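Local structure of Atg1 tMIT (Kluyveromyces marxianus, 4P1N) at residues F183-I188 / S232-Y237; S26-K31 / L107-S112; D190-I195 / L220-I225; A19-M24 / T114-S119. The protein forms the tandem MIT region of a serine/threonine protein kinase that is essential in autophagy and required for the formation of autophagosomes. All coordinates share one frame; numbering follows the deposited sequence.

Overall arrangement
Contacts 2 and 4 are two levels of one antiparallel pairing, helix 10-33 against helix 95-129, with centres about 10 Å apart; both belong to the first MIT domain. Contacts 1 and 3 belong to the second and share helix 184-204, their centres about 13 Å apart, contact 3 falling within the chain span that contact 1 brings together. The two domains meet closely. Lys-111 NZ of contact 2 makes a salt bridge with Glu-235 OE1 of contact 1 at 2.9 Å, while Met-222 and Ile-225 of contact 3 pack on Val-23 and Met-24 of contact 4. All four contacts are buried near the centre of a largely helical chain.

Contact 1: residues F183-I188 / S232-Y237; sequences FVEKLI and SSNEVY
Asn-234 is the polar centre where the start of helix 184-204 meets segment 232-237, which leads into strand 237-238. With CG anti to the backbone N (chi1 -172°), its side chain crosses that of Glu-185 at about a right angle, yet the amide and carboxylate planes lie only 22° apart. This is the close part. Asn-234 ND2 gives Glu-185 OE1 a weak, bent hydrogen bond of 3.1 Å, and the side chains of Val-184 and Asn-234 pass in opposite directions, Val-184 CG1 lying 3.9 Å from Asn-234 ND2. A water accepts from Asn-234 ND2 at 2.8 Å and Val-184 N at 2.9 Å, serving the first helical turn. The amide oxygen serves its own loop: Asn-234 OD1 accepts from Val-236 N at 2.9 Å, almost straight (169°), in an Asx turn that accompanies the type I turn 234-237. Asparagine suits the place because one flat group both donates and accepts.

The sparser, partly solvent-facing side is that of Phe-183, the N-cap residue, which meets the buried Tyr-237 through few atoms. Phe-183 CE2 lies 3.6 Å from Tyr-237 OH and 4.2 Å from Tyr-237 CE2, the side chains crossing almost perpendicularly.

Around the contact, Val-184 rests on Leu-108 of helix 95-129, Glu-235 turns to Lys-111 and Thr-114 there, and the backbones of Asn-234 and Tyr-237 bond to Ile-245 of strand 244-245.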
loop_
_atom_site.group_PDB
_atom_site.type_symbol
_atom_site.label_atom_id
_atom_site.label_comp_id
_atom_site.label_asym_id
_atom_site.label_seq_id
_atom_site.Cartn_x
_atom_site.Cartn_y
_atom_site.Cartn_z
ATOM N N PHE B 183 9.481 11.040 -23.996
ATOM C CA PHE B 183 9.969 9.748 -23.574
ATOM C C PHE B 183 9.913 9.701 -22.046
ATOM O O PHE B 183 10.439 10.591 -21.355
ATOM C CB PHE B 183 11.427 9.555 -23.971
ATOM C CG PHE B 183 11.644 9.289 -25.436
ATOM C CD1 PHE B 183 11.977 10.322 -26.298
ATOM C CD2 PHE B 183 11.554 7.997 -25.953
ATOM C CE1 PHE B 183 12.208 10.084 -27.648
ATOM C CE2 PHE B 183 11.795 7.757 -27.313
ATOM C CZ PHE B 183 12.117 8.805 -28.151
ATOM N N VAL B 184 9.332 8.634 -21.517
ATOM C CA VAL B 184 9.287 8.462 -20.082
ATOM C C VAL B 184 10.720 8.355 -19.506
ATOM O O VAL B 184 10.994 8.747 -18.365
ATOM C CB VAL B 184 8.456 7.223 -19.702
ATOM C CG1 VAL B 184 9.243 5.948 -20.040
ATOM C CG2 VAL B 184 8.129 7.287 -18.208
ATOM N N GLU B 185 11.669 7.847 -20.279
ATOM C CA GLU B 185 12.957 7.642 -19.637
ATOM C C GLU B 185 13.709 8.957 -19.437
ATOM O O GLU B 185 14.406 9.119 -18.448
ATOM C CB GLU B 185 13.788 6.474 -20.194
ATOM C CG GLU B 185 13.648 6.058 -21.602
ATOM C CD GLU B 185 12.315 5.577 -22.068
ATOM O OE1 GLU B 185 12.058 4.362 -22.075
ATOM O OE2 GLU B 185 11.568 6.418 -22.588
ATOM N N LYS B 186 13.436 9.929 -20.288
ATOM C CA LYS B 186 13.955 11.266 -20.107
ATOM C C LYS B 186 13.351 11.976 -18.890
ATOM O O LYS B 186 14.055 12.600 -18.108
ATOM C CB LYS B 186 13.705 12.068 -21.366
ATOM C CG LYS B 186 14.283 13.460 -21.305
ATOM C CD LYS B 186 13.246 14.559 -21.583
ATOM C CE LYS B 186 13.847 15.658 -22.454
ATOM N NZ LYS B 186 14.973 16.339 -21.748
ATOM N N LEU B 187 12.040 11.868 -18.730
ATOM C CA LEU B 187 11.346 12.284 -17.505
ATOM C C LEU B 187 11.998 11.722 -16.237
ATOM O O LEU B 187 12.313 12.438 -15.324
ATOM C CB LEU B 187 9.892 11.792 -17.564
ATOM C CG LEU B 187 8.736 12.744 -17.901
ATOM C CD1 LEU B 187 9.197 14.031 -18.552
ATOM C CD2 LEU B 187 7.639 12.045 -18.700
ATOM N N ILE B 188 12.176 10.413 -16.179
ATOM C CA ILE B 188 12.756 9.792 -14.983
ATOM C C ILE B 188 14.195 10.288 -14.742
ATOM O O ILE B 188 14.579 10.687 -13.627
ATOM C CB ILE B 188 12.646 8.248 -15.087
ATOM C CG1 ILE B 188 11.148 7.835 -15.002
ATOM C CG2 ILE B 188 13.485 7.598 -13.975
ATOM C CD1 ILE B 188 10.789 6.504 -15.691
ATOM N N SER B 232 12.803 -1.444 -17.407
ATOM C CA SER B 232 13.312 -0.392 -18.262
ATOM C C SER B 232 12.705 -0.421 -19.651
ATOM O O SER B 232 12.930 0.486 -20.423
ATOM C CB SER B 232 14.828 -0.527 -18.439
ATOM O OG SER B 232 15.131 -1.788 -18.990
ATOM N N SER B 233 11.945 -1.450 -19.964
ATOM C CA SER B 233 11.194 -1.485 -21.218
ATOM C C SER B 233 10.081 -0.446 -21.273
ATOM O O SER B 233 9.428 -0.202 -20.276
ATOM C CB SER B 233 10.608 -2.873 -21.425
ATOM O OG SER B 233 11.667 -3.706 -21.891
ATOM N N ASN B 234 9.853 0.119 -22.462
ATOM C CA ASN B 234 8.962 1.253 -22.618
ATOM C C ASN B 234 7.572 0.774 -22.990
ATOM O O ASN B 234 7.381 0.104 -24.016
ATOM C CB ASN B 234 9.504 2.219 -23.659
ATOM C CG ASN B 234 8.716 3.521 -23.716
ATOM O OD1 ASN B 234 7.490 3.506 -23.795
ATOM N ND2 ASN B 234 9.422 4.656 -23.686
ATOM N N GLU B 235 6.589 1.174 -22.182
ATOM C CA GLU B 235 5.297 0.599 -22.314
ATOM C C GLU B 235 4.464 1.118 -23.499
ATOM O O GLU B 235 3.413 0.594 -23.753
ATOM C CB GLU B 235 4.450 0.556 -21.009
ATOM C CG GLU B 235 4.745 1.117 -19.635
ATOM C CD GLU B 235 6.155 1.335 -19.155
ATOM O OE1 GLU B 235 6.662 0.532 -18.306
ATOM O OE2 GLU B 235 6.698 2.407 -19.521
ATOM N N VAL B 236 4.926 2.129 -24.229
ATOM C CA VAL B 236 4.204 2.546 -25.427
ATOM C C VAL B 236 4.856 1.964 -26.672
ATOM O O VAL B 236 4.341 2.143 -27.737
ATOM C CB VAL B 236 4.054 4.081 -25.539
ATOM C CG1 VAL B 236 3.221 4.617 -24.369
ATOM C CG2 VAL B 236 5.399 4.782 -25.588
ATOM N N TYR B 237 5.974 1.263 -26.524
ATOM C CA TYR B 237 6.636 0.606 -27.669
ATOM C C TYR B 237 6.464 -0.896 -27.597
ATOM O O TYR B 237 7.356 -1.612 -27.168
ATOM C CB TYR B 237 8.113 0.970 -27.750
ATOM C CG TYR B 237 8.307 2.430 -28.059
ATOM C CD1 TYR B 237 7.889 2.971 -29.272
ATOM C CD2 TYR B 237 8.861 3.275 -27.125
ATOM C CE1 TYR B 237 8.045 4.318 -29.535
ATOM C CE2 TYR B 237 9.021 4.616 -27.375
ATOM C CZ TYR B 237 8.618 5.127 -28.578
ATOM O OH TYR B 237 8.797 6.456 -28.764
HETATM O O HOH W 1 7.924 6.969 -23.441
#

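Contact 2: residues S26-K31 / L107-S112; sequences SFAEMK and LLYLKS
Ala-28 and Leu-108 form the innermost layer, their CB atoms 3.6 Å apart; alanine's single methyl lets the helix axes approach to 8.4 Å. The same Ala-28 CB sits over the centre of the Tyr-109 ring, 3.5 Å from its centroid, a CH-pi contact on one face. A second such contact is made by the other helix: Leu-108 CD1 stands 3.7 Å from the centroid of the Phe-27 ring, nearly on its normal, while Leu-108 CD2 touches Phe-27 CD2 at 3.6 Å. Leucine's fork thus presents two methyls to one ring.

At the margin, Tyr-109 OH donates to Glu-29 OE2 at 2.5 Å, a short bond that reaches the oxygen from above the carboxylate plane. Glu-29 gets there by bending at chi2 (-83°), although its CB points away from the partner helix. Further out, Lys-156 of helix 137-170 makes a salt bridge with the same OE2, and Cys-153, Lys-156 and Leu-160 of that helix pack against Tyr-109, so the tyrosine lies where three helices meet. Lys-31 lends only its CG to Leu-108; its ammonium pairs with Glu-104.

With an angle of 159° between the segments, this is the tightly packed antiparallel helix pair characteristic of the MIT-type helical bundle.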
loop_
_atom_site.group_PDB
_atom_site.type_symbol
_atom_site.label_atom_id
_atom_site.label_comp_id
_atom_site.label_asym_id
_atom_site.label_seq_id
_atom_site.Cartn_x
_atom_site.Cartn_y
_atom_site.Cartn_z
ATOM N N SER B 26 4.487 8.688 -6.982
ATOM C CA SER B 26 4.502 10.060 -6.423
ATOM C C SER B 26 4.911 11.082 -7.514
ATOM O O SER B 26 4.446 12.199 -7.516
ATOM C CB SER B 26 5.454 10.197 -5.236
ATOM O OG SER B 26 5.322 9.117 -4.321
ATOM N N PHE B 27 5.764 10.681 -8.446
ATOM C CA PHE B 27 6.144 11.547 -9.578
ATOM C C PHE B 27 4.935 11.715 -10.465
ATOM O O PHE B 27 4.558 12.835 -10.759
ATOM C CB PHE B 27 7.381 10.956 -10.292
ATOM C CG PHE B 27 7.997 11.817 -11.379
ATOM C CD1 PHE B 27 7.814 13.198 -11.448
ATOM C CD2 PHE B 27 8.842 11.217 -12.315
ATOM C CE1 PHE B 27 8.443 13.963 -12.448
ATOM C CE2 PHE B 27 9.478 11.961 -13.298
ATOM C CZ PHE B 27 9.288 13.349 -13.360
ATOM N N ALA B 28 4.278 10.632 -10.857
ATOM C CA ALA B 28 3.012 10.752 -11.598
ATOM C C ALA B 28 1.996 11.667 -10.933
ATOM O O ALA B 28 1.331 12.480 -11.615
ATOM C CB ALA B 28 2.362 9.398 -11.848
ATOM N N GLU B 29 1.833 11.522 -9.638
ATOM C CA GLU B 29 0.884 12.357 -8.879
ATOM C C GLU B 29 1.243 13.830 -8.836
ATOM O O GLU B 29 0.349 14.670 -8.784
ATOM C CB GLU B 29 0.764 11.889 -7.432
ATOM C CG GLU B 29 0.075 10.566 -7.286
ATOM C CD GLU B 29 -1.431 10.723 -7.284
ATOM O OE1 GLU B 29 -1.921 11.400 -6.341
ATOM O OE2 GLU B 29 -2.135 10.173 -8.200
ATOM N N MET B 30 2.537 14.132 -8.801
ATOM C CA MET B 30 2.989 15.512 -8.866
ATOM C C MET B 30 2.642 16.137 -10.266
ATOM O O MET B 30 2.293 17.290 -10.356
ATOM C CB MET B 30 4.478 15.578 -8.542
ATOM C CG MET B 30 5.099 16.963 -8.658
ATOM S SD MET B 30 5.530 17.354 -10.375
ATOM C CE MET B 30 7.275 16.935 -10.405
ATOM N N LYS B 31 2.695 15.360 -11.341
ATOM C CA LYS B 31 2.285 15.862 -12.649
ATOM C C LYS B 31 0.771 15.922 -12.721
ATOM O O LYS B 31 0.227 16.893 -13.195
ATOM C CB LYS B 31 2.785 14.979 -13.772
ATOM C CG LYS B 31 4.279 14.903 -13.906
ATOM C CD LYS B 31 4.838 16.216 -14.381
ATOM C CE LYS B 31 6.278 16.094 -14.839
ATOM N NZ LYS B 31 6.575 17.247 -15.719
ATOM N N LEU B 107 2.336 8.633 -18.957
ATOM C CA LEU B 107 3.522 7.812 -19.092
ATOM C C LEU B 107 4.087 7.352 -17.741
ATOM O O LEU B 107 4.515 6.196 -17.596
ATOM C CB LEU B 107 4.613 8.574 -19.896
ATOM C CG LEU B 107 4.264 8.888 -21.361
ATOM C CD1 LEU B 107 5.455 9.551 -22.037
ATOM C CD2 LEU B 107 3.841 7.640 -22.106
ATOM N N LEU B 108 4.078 8.251 -16.761
ATOM C CA LEU B 108 4.514 7.924 -15.392
ATOM C C LEU B 108 3.566 6.978 -14.706
ATOM O O LEU B 108 4.008 6.105 -13.956
ATOM C CB LEU B 108 4.679 9.215 -14.565
ATOM C CG LEU B 108 5.799 10.108 -15.110
ATOM C CD1 LEU B 108 5.794 11.455 -14.428
ATOM C CD2 LEU B 108 7.171 9.427 -15.002
ATOM N N TYR B 109 2.262 7.096 -14.948
ATOM C CA TYR B 109 1.357 6.104 -14.414
ATOM C C TYR B 109 1.610 4.757 -15.100
ATOM O O TYR B 109 1.484 3.723 -14.456
ATOM C CB TYR B 109 -0.132 6.499 -14.540
ATOM C CG TYR B 109 -0.576 7.469 -13.524
ATOM C CD1 TYR B 109 -0.468 7.185 -12.151
ATOM C CD2 TYR B 109 -0.999 8.731 -13.895
ATOM C CE1 TYR B 109 -0.830 8.113 -11.187
ATOM C CE2 TYR B 109 -1.346 9.678 -12.926
ATOM C CZ TYR B 109 -1.240 9.370 -11.583
ATOM O OH TYR B 109 -1.625 10.303 -10.665
ATOM N N LEU B 110 1.914 4.740 -16.392
ATOM C CA LEU B 110 2.127 3.453 -17.068
ATOM C C LEU B 110 3.406 2.786 -16.571
ATOM O O LEU B 110 3.459 1.596 -16.452
ATOM C CB LEU B 110 2.180 3.568 -18.590
ATOM C CG LEU B 110 0.917 4.051 -19.306
ATOM C CD1 LEU B 110 1.222 4.183 -20.795
ATOM C CD2 LEU B 110 -0.254 3.088 -19.188
ATOM N N LYS B 111 4.433 3.561 -16.258
ATOM C CA LYS B 111 5.595 2.991 -15.674
ATOM C C LYS B 111 5.317 2.471 -14.269
ATOM O O LYS B 111 5.784 1.365 -13.902
ATOM C CB LYS B 111 6.748 3.993 -15.688
ATOM C CG LYS B 111 8.038 3.484 -15.085
ATOM C CD LYS B 111 8.654 2.321 -15.844
ATOM C CE LYS B 111 9.231 2.742 -17.202
ATOM N NZ LYS B 111 9.333 1.520 -18.026
ATOM N N SER B 112 4.556 3.221 -13.483
ATOM C CA SER B 112 4.085 2.706 -12.182
ATOM C C SER B 112 3.405 1.364 -12.288
ATOM O O SER B 112 3.699 0.413 -11.550
ATOM C CB SER B 112 3.153 3.697 -11.452
ATOM O OG SER B 112 3.758 4.972 -11.332
#

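Contact 3: residues D190-I195 / L220-I225; sequences DRALDI and LWMLEI
Met-222 leaves its helix with CG anti to the carbonyl carbon, stays extended at chi2 and then bends at chi3 (70°), which turns its terminal methyl onto the stem of Arg-191. Arg-191 sets CG anti to its backbone N, so that its aliphatic part lies where that methyl arrives: Met-222 CE is 3.5 Å from Arg-191 CG. The setting is an antiparallel helix hairpin, as expected of an MIT-type bundle, with the two segments running at 155° and their axes 8.9 Å apart.

No hydrogen bond crosses between these segments; the seam is apolar. Ala-192 occupies its middle, since a small side chain can fit between two larger ones: its CB meets Met-222 CB at 3.9 Å and Leu-223 CG at 3.8 Å. Past the alanine, Leu-193 and Leu-223 cross at about a right angle and touch through their CD1 methyls at 4.0 Å. Methionine is well suited to the other flank, where its flexible thioether reaches Ile-195 as well as the arginine, SD lying 4.0 Å from Ile-195 CD1.

Leu-223 also packs on Ile-256, Val-260 and Ile-263 of helix 250-273, joining a third helix to the pair. The charged end of Arg-191 points elsewhere: its NH1 makes a salt bridge with an acidic side chain of another protein's chain. One face of that guanidinium is backed by Ile-195 CG1, 3.8 Å above the plane and over its centre.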
loop_
_atom_site.group_PDB
_atom_site.type_symbol
_atom_site.label_atom_id
_atom_site.label_comp_id
_atom_site.label_asym_id
_atom_site.label_seq_id
_atom_site.Cartn_x
_atom_site.Cartn_y
_atom_site.Cartn_z
ATOM N N ASP B 190 15.952 13.056 -15.921
ATOM C CA ASP B 190 15.992 14.474 -15.508
ATOM C C ASP B 190 15.520 14.675 -14.085
ATOM O O ASP B 190 16.130 15.435 -13.325
ATOM C CB ASP B 190 15.129 15.347 -16.421
ATOM C CG ASP B 190 15.654 15.404 -17.846
ATOM O OD1 ASP B 190 16.805 15.002 -18.056
ATOM O OD2 ASP B 190 14.929 15.834 -18.765
ATOM N N ARG B 191 14.427 13.995 -13.724
ATOM C CA ARG B 191 13.863 14.160 -12.406
ATOM C C ARG B 191 14.805 13.592 -11.342
ATOM O O ARG B 191 15.043 14.227 -10.308
ATOM C CB ARG B 191 12.493 13.495 -12.331
ATOM C CG ARG B 191 11.839 13.517 -10.943
ATOM C CD ARG B 191 11.619 14.953 -10.494
ATOM N NE ARG B 191 10.917 14.968 -9.222
ATOM C CZ ARG B 191 10.930 15.987 -8.371
ATOM N NH1 ARG B 191 11.594 17.102 -8.675
ATOM N NH2 ARG B 191 10.273 15.889 -7.214
ATOM N N ALA B 192 15.363 12.418 -11.581
ATOM C CA ALA B 192 16.311 11.828 -10.610
ATOM C C ALA B 192 17.562 12.713 -10.369
ATOM O O ALA B 192 18.028 12.842 -9.252
ATOM C CB ALA B 192 16.744 10.456 -11.055
ATOM N N LEU B 193 18.112 13.272 -11.434
ATOM C CA LEU B 193 19.298 14.122 -11.348
ATOM C C LEU B 193 18.979 15.479 -10.711
ATOM O O LEU B 193 19.789 15.987 -9.948
ATOM C CB LEU B 193 19.942 14.306 -12.732
ATOM C CG LEU B 193 20.960 13.214 -13.121
ATOM C CD1 LEU B 193 20.567 11.811 -12.718
ATOM C CD2 LEU B 193 21.263 13.205 -14.605
ATOM N N ASP B 194 17.801 16.049 -10.986
ATOM C CA ASP B 194 17.360 17.258 -10.266
ATOM C C ASP B 194 17.260 17.029 -8.767
ATOM O O ASP B 194 17.690 17.851 -7.987
ATOM C CB ASP B 194 15.973 17.714 -10.717
ATOM C CG ASP B 194 15.948 18.271 -12.101
ATOM O OD1 ASP B 194 16.987 18.710 -12.633
ATOM O OD2 ASP B 194 14.845 18.275 -12.664
ATOM N N ILE B 195 16.655 15.918 -8.370
ATOM C CA ILE B 195 16.506 15.605 -6.954
ATOM C C ILE B 195 17.871 15.482 -6.269
ATOM O O ILE B 195 18.045 16.014 -5.172
ATOM C CB ILE B 195 15.710 14.316 -6.707
ATOM C CG1 ILE B 195 14.241 14.525 -7.096
ATOM C CG2 ILE B 195 15.787 13.935 -5.225
ATOM C CD1 ILE B 195 13.469 13.233 -7.282
ATOM N N LEU B 220 18.138 7.208 -6.670
ATOM C CA LEU B 220 18.692 5.925 -6.973
ATOM C C LEU B 220 17.589 4.945 -7.327
ATOM O O LEU B 220 17.719 4.207 -8.280
ATOM C CB LEU B 220 19.481 5.378 -5.788
ATOM C CG LEU B 220 20.838 6.038 -5.586
ATOM C CD1 LEU B 220 21.377 5.565 -4.248
ATOM C CD2 LEU B 220 21.812 5.703 -6.713
ATOM N N TRP B 221 16.500 4.934 -6.559
ATOM C CA TRP B 221 15.376 4.077 -6.939
ATOM C C TRP B 221 14.937 4.371 -8.359
ATOM O O TRP B 221 14.728 3.458 -9.138
ATOM C CB TRP B 221 14.189 4.252 -6.024
ATOM C CG TRP B 221 14.382 3.765 -4.654
ATOM C CD1 TRP B 221 14.212 4.499 -3.503
ATOM C CD2 TRP B 221 14.703 2.431 -4.238
ATOM N NE1 TRP B 221 14.411 3.703 -2.412
ATOM C CE2 TRP B 221 14.712 2.430 -2.831
ATOM C CE3 TRP B 221 14.933 1.241 -4.913
ATOM C CZ2 TRP B 221 14.964 1.303 -2.096
ATOM C CZ3 TRP B 221 15.210 0.095 -4.177
ATOM C CH2 TRP B 221 15.227 0.137 -2.778
ATOM N N MET B 222 14.844 5.652 -8.701
ATOM C CA MET B 222 14.401 6.087 -10.044
ATOM C C MET B 222 15.294 5.601 -11.137
ATOM O O MET B 222 14.816 5.032 -12.109
ATOM C CB MET B 222 14.285 7.605 -10.124
ATOM C CG MET B 222 13.162 8.117 -9.238
ATOM S SD MET B 222 12.911 9.899 -9.385
ATOM C CE MET B 222 12.240 10.042 -11.009
ATOM N N LEU B 223 16.601 5.797 -10.981
ATOM C CA LEU B 223 17.554 5.372 -11.990
ATOM C C LEU B 223 17.689 3.862 -12.089
ATOM O O LEU B 223 18.002 3.332 -13.172
ATOM C CB LEU B 223 18.945 6.007 -11.737
ATOM C CG LEU B 223 19.055 7.514 -11.858
ATOM C CD1 LEU B 223 20.438 7.996 -11.421
ATOM C CD2 LEU B 223 18.773 7.942 -13.282
ATOM N N GLU B 224 17.509 3.146 -10.986
ATOM C CA GLU B 224 17.547 1.672 -11.061
ATOM C C GLU B 224 16.441 1.127 -11.931
ATOM O O GLU B 224 16.614 0.138 -12.619
ATOM C CB GLU B 224 17.484 1.023 -9.688
ATOM C CG GLU B 224 18.867 0.861 -9.098
ATOM C CD GLU B 224 18.866 0.853 -7.596
ATOM O OE1 GLU B 224 19.826 1.415 -7.036
ATOM O OE2 GLU B 224 17.919 0.297 -6.991
ATOM N N ILE B 225 15.305 1.814 -11.937
ATOM C CA ILE B 225 14.225 1.434 -12.805
ATOM C C ILE B 225 14.725 1.362 -14.248
ATOM O O ILE B 225 14.402 0.428 -14.979
ATOM C CB ILE B 225 13.035 2.399 -12.647
ATOM C CG1 ILE B 225 12.382 2.154 -11.293
ATOM C CG2 ILE B 225 12.017 2.205 -13.769
ATOM C CD1 ILE B 225 11.503 3.305 -10.842
#

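Contact 4: residues A19-M24 / T114-S119; sequences AKAFVM and TILASS
Methyl-to-methyl packing provides the tightest touch: Ala-21 CB and Leu-116 CD2 are 3.4 Å apart, closer than usual van der Waals contact. Leu-116 starts to one side of the interface, its CG anti to the carbonyl carbon, and CD2 is the branch that meets the alanine.

A second kind of contact sets a branched side chain against main chain. Ile-115 straddles the turn at Lys-20 and Ala-21: CG2 lies 3.7 Å from Ala-21 N, and CD1 comes within 3.8 Å of Lys-20 O. The beta-branched residue suits this spot because its two arms diverge from CB and meet the opposite helix at two places.

Around these run grazing aliphatic contacts. Lys-20 offers CB to Ile-115 CG2 at 3.9 Å while the rest of its extended chain leads away, and Met-24 CB meets Ile-115 CD1 at 4.1 Å. Met-24 itself is bent, and packs further on Ile-225 of helix 209-227; Leu-116 also touches Arg-149 and Phe-150 of helix 137-170.

No hydrogen bond joins the segments, whose axes come within 8.9 Å. Small and branched apolar residues interlocking between antiparallel helices, here at 159°, are typical of a helical-bundle core such as that of an MIT domain.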
loop_
_atom_site.group_PDB
_atom_site.type_symbol
_atom_site.label_atom_id
_atom_site.label_comp_id
_atom_site.label_asym_id
_atom_site.label_seq_id
_atom_site.Cartn_x
_atom_site.Cartn_y
_atom_site.Cartn_z
ATOM N N ALA B 19 9.095 0.219 -3.178
ATOM C CA ALA B 19 9.811 1.493 -3.125
ATOM C C ALA B 19 9.901 2.180 -4.486
ATOM O O ALA B 19 9.671 3.403 -4.649
ATOM C CB ALA B 19 11.196 1.275 -2.548
ATOM N N LYS B 20 10.239 1.386 -5.474
ATOM C CA LYS B 20 10.237 1.844 -6.850
ATOM C C LYS B 20 8.863 2.292 -7.360
ATOM O O LYS B 20 8.746 3.349 -8.032
ATOM C CB LYS B 20 10.763 0.719 -7.752
ATOM C CG LYS B 20 12.253 0.445 -7.550
ATOM C CD LYS B 20 12.729 -0.853 -8.203
ATOM C CE LYS B 20 14.187 -1.080 -7.848
ATOM N NZ LYS B 20 14.622 -2.390 -8.363
ATOM N N ALA B 21 7.825 1.508 -7.063
ATOM C CA ALA B 21 6.465 1.889 -7.473
ATOM C C ALA B 21 6.078 3.177 -6.782
ATOM O O ALA B 21 5.594 4.132 -7.402
ATOM C CB ALA B 21 5.476 0.773 -7.144
ATOM N N PHE B 22 6.419 3.286 -5.515
ATOM C CA PHE B 22 6.035 4.476 -4.760
ATOM C C PHE B 22 6.635 5.745 -5.341
ATOM O O PHE B 22 5.978 6.762 -5.482
ATOM C CB PHE B 22 6.463 4.333 -3.277
ATOM C CG PHE B 22 6.136 5.547 -2.468
ATOM C CD1 PHE B 22 4.861 5.716 -1.945
ATOM C CD2 PHE B 22 7.068 6.583 -2.311
ATOM C CE1 PHE B 22 4.541 6.847 -1.207
ATOM C CE2 PHE B 22 6.766 7.711 -1.553
ATOM C CZ PHE B 22 5.492 7.876 -1.032
ATOM N N VAL B 23 7.928 5.695 -5.634
ATOM C CA VAL B 23 8.632 6.858 -6.144
ATOM C C VAL B 23 8.092 7.281 -7.524
ATOM O O VAL B 23 7.937 8.447 -7.835
ATOM C CB VAL B 23 10.154 6.545 -6.152
ATOM C CG1 VAL B 23 10.898 7.485 -7.017
ATOM C CG2 VAL B 23 10.702 6.636 -4.728
ATOM N N MET B 24 7.745 6.313 -8.339
ATOM C CA MET B 24 7.201 6.587 -9.645
ATOM C C MET B 24 5.747 7.116 -9.523
ATOM O O MET B 24 5.333 8.077 -10.188
ATOM C CB MET B 24 7.315 5.304 -10.490
ATOM C CG MET B 24 7.259 5.534 -11.986
ATOM S SD MET B 24 8.572 6.621 -12.583
ATOM C CE MET B 24 9.929 5.920 -11.813
ATOM N N THR B 114 3.846 -0.875 -14.527
ATOM C CA THR B 114 4.793 -1.926 -14.923
ATOM C C THR B 114 5.475 -2.448 -13.648
ATOM O O THR B 114 5.642 -3.647 -13.448
ATOM C CB THR B 114 5.880 -1.412 -15.935
ATOM O OG1 THR B 114 5.286 -1.194 -17.204
ATOM C CG2 THR B 114 6.995 -2.404 -16.128
ATOM N N ILE B 115 5.837 -1.542 -12.776
ATOM C CA ILE B 115 6.494 -1.935 -11.519
ATOM C C ILE B 115 5.534 -2.679 -10.609
ATOM O O ILE B 115 5.872 -3.725 -10.057
ATOM C CB ILE B 115 7.092 -0.706 -10.822
ATOM C CG1 ILE B 115 8.018 0.020 -11.788
ATOM C CG2 ILE B 115 7.913 -1.113 -9.606
ATOM C CD1 ILE B 115 8.402 1.402 -11.277
ATOM N N LEU B 116 4.309 -2.174 -10.482
ATOM C CA LEU B 116 3.309 -2.821 -9.667
ATOM C C LEU B 116 3.015 -4.239 -10.217
ATOM O O LEU B 116 2.936 -5.199 -9.445
ATOM C CB LEU B 116 2.008 -1.944 -9.599
ATOM C CG LEU B 116 2.216 -0.572 -8.892
ATOM C CD1 LEU B 116 1.078 0.382 -9.205
ATOM C CD2 LEU B 116 2.388 -0.718 -7.382
ATOM N N ALA B 117 2.802 -4.354 -11.524
ATOM C CA ALA B 117 2.530 -5.653 -12.178
ATOM C C ALA B 117 3.639 -6.661 -11.932
ATOM O O ALA B 117 3.412 -7.871 -11.668
ATOM C CB ALA B 117 2.372 -5.460 -13.679
ATOM N N SER B 118 4.854 -6.167 -12.034
ATOM C CA SER B 118 6.028 -6.999 -11.829
ATOM C C SER B 118 6.043 -7.578 -10.406
ATOM O O SER B 118 6.406 -8.722 -10.188
ATOM C CB SER B 118 7.267 -6.150 -12.071
ATOM O OG SER B 118 8.410 -6.937 -11.839
ATOM N N SER B 119 5.679 -6.738 -9.439
ATOM C CA SER B 119 5.444 -7.136 -8.051
ATOM C C SER B 119 4.435 -8.266 -7.868
ATOM O O SER B 119 4.683 -9.255 -7.150
ATOM C CB SER B 119 4.954 -5.884 -7.252
ATOM O OG SER B 119 5.702 -5.840 -6.082
#